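PDB 1SQ4: glyoxylate-induced Protein from Pseudomonas aeruginosa, which is a double-barrelled cupin of not firmly established function that may act as a ureidoglycine aminohydrolase. Local coordinates for residues S102-Q106 against G107-A111. Numbering follows the deposited sequence.
Sequences SLTLQ and GQVHA
Leu103 and His110 face each other as a hydrogen-bonded antiparallel pair in the beta hairpin of strands 101-105 and 109-112, part of a cupin domain. Both of their backbone amides and carbonyls are used across the hairpin: Leu103 N donates to His110 O at 3.0 Å, and His110 N to Leu103 O at 2.6 Å. Nearer the turn, Leu105 N reaches Gln108 O at 2.9 Å, with the donor tilted 32° from the carbonyl plane. The return bond, from Gln108 N to Leu105 O, is weak, its N-H...O angle only 121°. Gln106 and Gly107 make the two-residue turn, both with positive phi and psi, as in a type I' hairpin. Thr104 and Ser102 use their backbones on the other side, bonding to Lys127 and Arg129 of strand 126-129, so strand 101-105 has partners along both edges.

Leu103, Leu105 and His110 share one face of the hairpin, where the two leucines pack on Tyr126 and strand 116-120. The other face carries Ser102, Thr104 and Val109. There the valine's methyls divide between two hydroxyls: CG1, set anti to the backbone N (chi1 -174°), approaches Ser102 OG, while CG2 lies 3.8 Å from Thr104 OG1. On the leucine side the imidazole of His110 turns an edge to the first strand, with CE1 3.9 Å from Leu105 O, which lies in the ring plane.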
ATOM      1  N   SER A 102     -11.095  48.808   3.559  1.00 11.62           N
ATOM      2  CA  SER A 102     -11.953  49.744   4.270  1.00 11.23           C
ATOM      3  C   SER A 102     -13.215  48.990   4.669  1.00 11.31           C
ATOM      4  O   SER A 102     -14.005  48.592   3.813  1.00 12.05           O
ATOM      5  CB  SER A 102     -12.298  50.923   3.362  1.00 12.26           C
ATOM      6  OG  SER A 102     -13.111  51.872   4.019  1.00  9.79           O
ATOM      7  N   LEU A 103     -13.386  48.781   5.972  1.00 10.78           N
ATOM      8  CA  LEU A 103     -14.546  48.065   6.502  1.00 10.79           C
ATOM      9  C   LEU A 103     -15.477  48.971   7.291  1.00 11.66           C
ATOM     10  O   LEU A 103     -15.048  49.704   8.180  1.00 11.16           O
ATOM     11  CB  LEU A 103     -14.101  46.920   7.424  1.00  9.69           C
ATOM     12  CG  LEU A 103     -15.202  46.207   8.225  1.00  6.85           C
ATOM     13  CD1 LEU A 103     -16.093  45.446   7.276  1.00  8.65           C
ATOM     14  CD2 LEU A 103     -14.599  45.270   9.243  1.00  5.37           C
ATOM     15  N   THR A 104     -16.759  48.911   6.963  1.00 12.13           N
ATOM     16  CA  THR A 104     -17.752  49.692   7.675  1.00 14.02           C
ATOM     17  C   THR A 104     -18.531  48.653   8.471  1.00 15.70           C
ATOM     18  O   THR A 104     -19.365  47.926   7.927  1.00 15.33           O
ATOM     19  CB  THR A 104     -18.675  50.439   6.700  1.00 12.90           C
ATOM     20  OG1 THR A 104     -17.897  51.356   5.929  1.00 16.00           O
ATOM     21  CG2 THR A 104     -19.735  51.203   7.447  1.00 12.48           C
ATOM     22  N   LEU A 105     -18.230  48.566   9.760  1.00 17.49           N
ATOM     23  CA  LEU A 105     -18.874  47.592  10.614  1.00 20.08           C
ATOM     24  C   LEU A 105     -19.539  48.258  11.798  1.00 22.83           C
ATOM     25  O   LEU A 105     -18.904  49.010  12.537  1.00 22.52           O
ATOM     26  CB  LEU A 105     -17.839  46.577  11.100  1.00 20.44           C
ATOM     27  CG  LEU A 105     -18.365  45.411  11.933  1.00 19.95           C
ATOM     28  CD1 LEU A 105     -19.314  44.605  11.089  1.00 19.43           C
ATOM     29  CD2 LEU A 105     -17.215  44.542  12.427  1.00 19.89           C
ATOM     30  N   GLN A 106     -20.825  47.977  11.977  1.00 26.12           N
ATOM     31  CA  GLN A 106     -21.566  48.550  13.090  1.00 30.07           C
ATOM     32  C   GLN A 106     -21.454  50.064  13.086  1.00 30.52           C
ATOM     33  O   GLN A 106     -21.054  50.673  14.081  1.00 30.33           O
ATOM     34  CB  GLN A 106     -21.023  48.009  14.419  1.00 32.48           C
ATOM     35  CG  GLN A 106     -22.053  47.230  15.219  1.00 34.66           C
ATOM     36  CD  GLN A 106     -22.513  45.971  14.491  1.00 35.30           C
ATOM     37  OE1 GLN A 106     -22.881  46.013  13.309  1.00 35.19           O
ATOM     38  NE2 GLN A 106     -22.510  44.848  15.202  1.00 34.62           N
ATOM     39  N   GLY A 107     -21.803  50.662  11.954  1.00 30.79           N
ATOM     40  CA  GLY A 107     -21.741  52.104  11.824  1.00 30.80           C
ATOM     41  C   GLY A 107     -20.411  52.696  12.247  1.00 30.20           C
ATOM     42  O   GLY A 107     -20.370  53.775  12.839  1.00 29.10           O
ATOM     43  N   GLN A 108     -19.329  51.984  11.942  1.00 29.60           N
ATOM     44  CA  GLN A 108     -17.980  52.428  12.274  1.00 29.65           C
ATOM     45  C   GLN A 108     -17.044  52.044  11.137  1.00 27.73           C
ATOM     46  O   GLN A 108     -16.901  50.865  10.828  1.00 28.04           O
ATOM     47  CB  GLN A 108     -17.509  51.763  13.568  1.00 32.47           C
ATOM     48  CG  GLN A 108     -16.110  52.187  14.000  1.00 37.12           C
ATOM     49  CD  GLN A 108     -16.121  53.371  14.949  1.00 39.37           C
ATOM     50  OE1 GLN A 108     -16.912  54.297  14.788  1.00 41.59           O
ATOM     51  NE2 GLN A 108     -15.232  53.352  15.937  1.00 39.23           N
ATOM     52  N   VAL A 109     -16.411  53.033  10.514  1.00 26.16           N
ATOM     53  CA  VAL A 109     -15.495  52.772   9.406  1.00 25.47           C
ATOM     54  C   VAL A 109     -14.082  52.490   9.911  1.00 24.81           C
ATOM     55  O   VAL A 109     -13.531  53.265  10.689  1.00 26.63           O
ATOM     56  CB  VAL A 109     -15.450  53.972   8.428  1.00 25.38           C
ATOM     57  CG1 VAL A 109     -14.609  53.636   7.213  1.00 24.29           C
ATOM     58  CG2 VAL A 109     -16.856  54.338   8.000  1.00 25.35           C
ATOM     59  N   HIS A 110     -13.499  51.378   9.478  1.00 24.20           N
ATOM     60  CA  HIS A 110     -12.149  51.025   9.904  1.00 22.80           C
ATOM     61  C   HIS A 110     -11.194  50.927   8.736  1.00 22.41           C
ATOM     62  O   HIS A 110     -11.507  50.322   7.716  1.00 22.42           O
ATOM     63  CB  HIS A 110     -12.130  49.682  10.627  1.00 22.05           C
ATOM     64  CG  HIS A 110     -13.064  49.605  11.786  1.00 21.49           C
ATOM     65  ND1 HIS A 110     -14.408  49.340  11.638  1.00 20.33           N
ATOM     66  CD2 HIS A 110     -12.856  49.778  13.113  1.00 20.19           C
ATOM     67  CE1 HIS A 110     -14.988  49.353  12.822  1.00 20.82           C
ATOM     68  NE2 HIS A 110     -14.068  49.618  13.735  1.00 21.07           N
ATOM     69  N   ALA A 111     -10.021  51.520   8.893  1.00 22.23           N
ATOM     70  CA  ALA A 111      -9.011  51.457   7.857  1.00 22.31           C
ATOM     71  C   ALA A 111      -8.112  50.304   8.272  1.00 22.96           C
ATOM     72  O   ALA A 111      -7.271  50.452   9.165  1.00 23.60           O
ATOM     73  CB  ALA A 111      -8.223  52.753   7.801  1.00 21.64           C
TER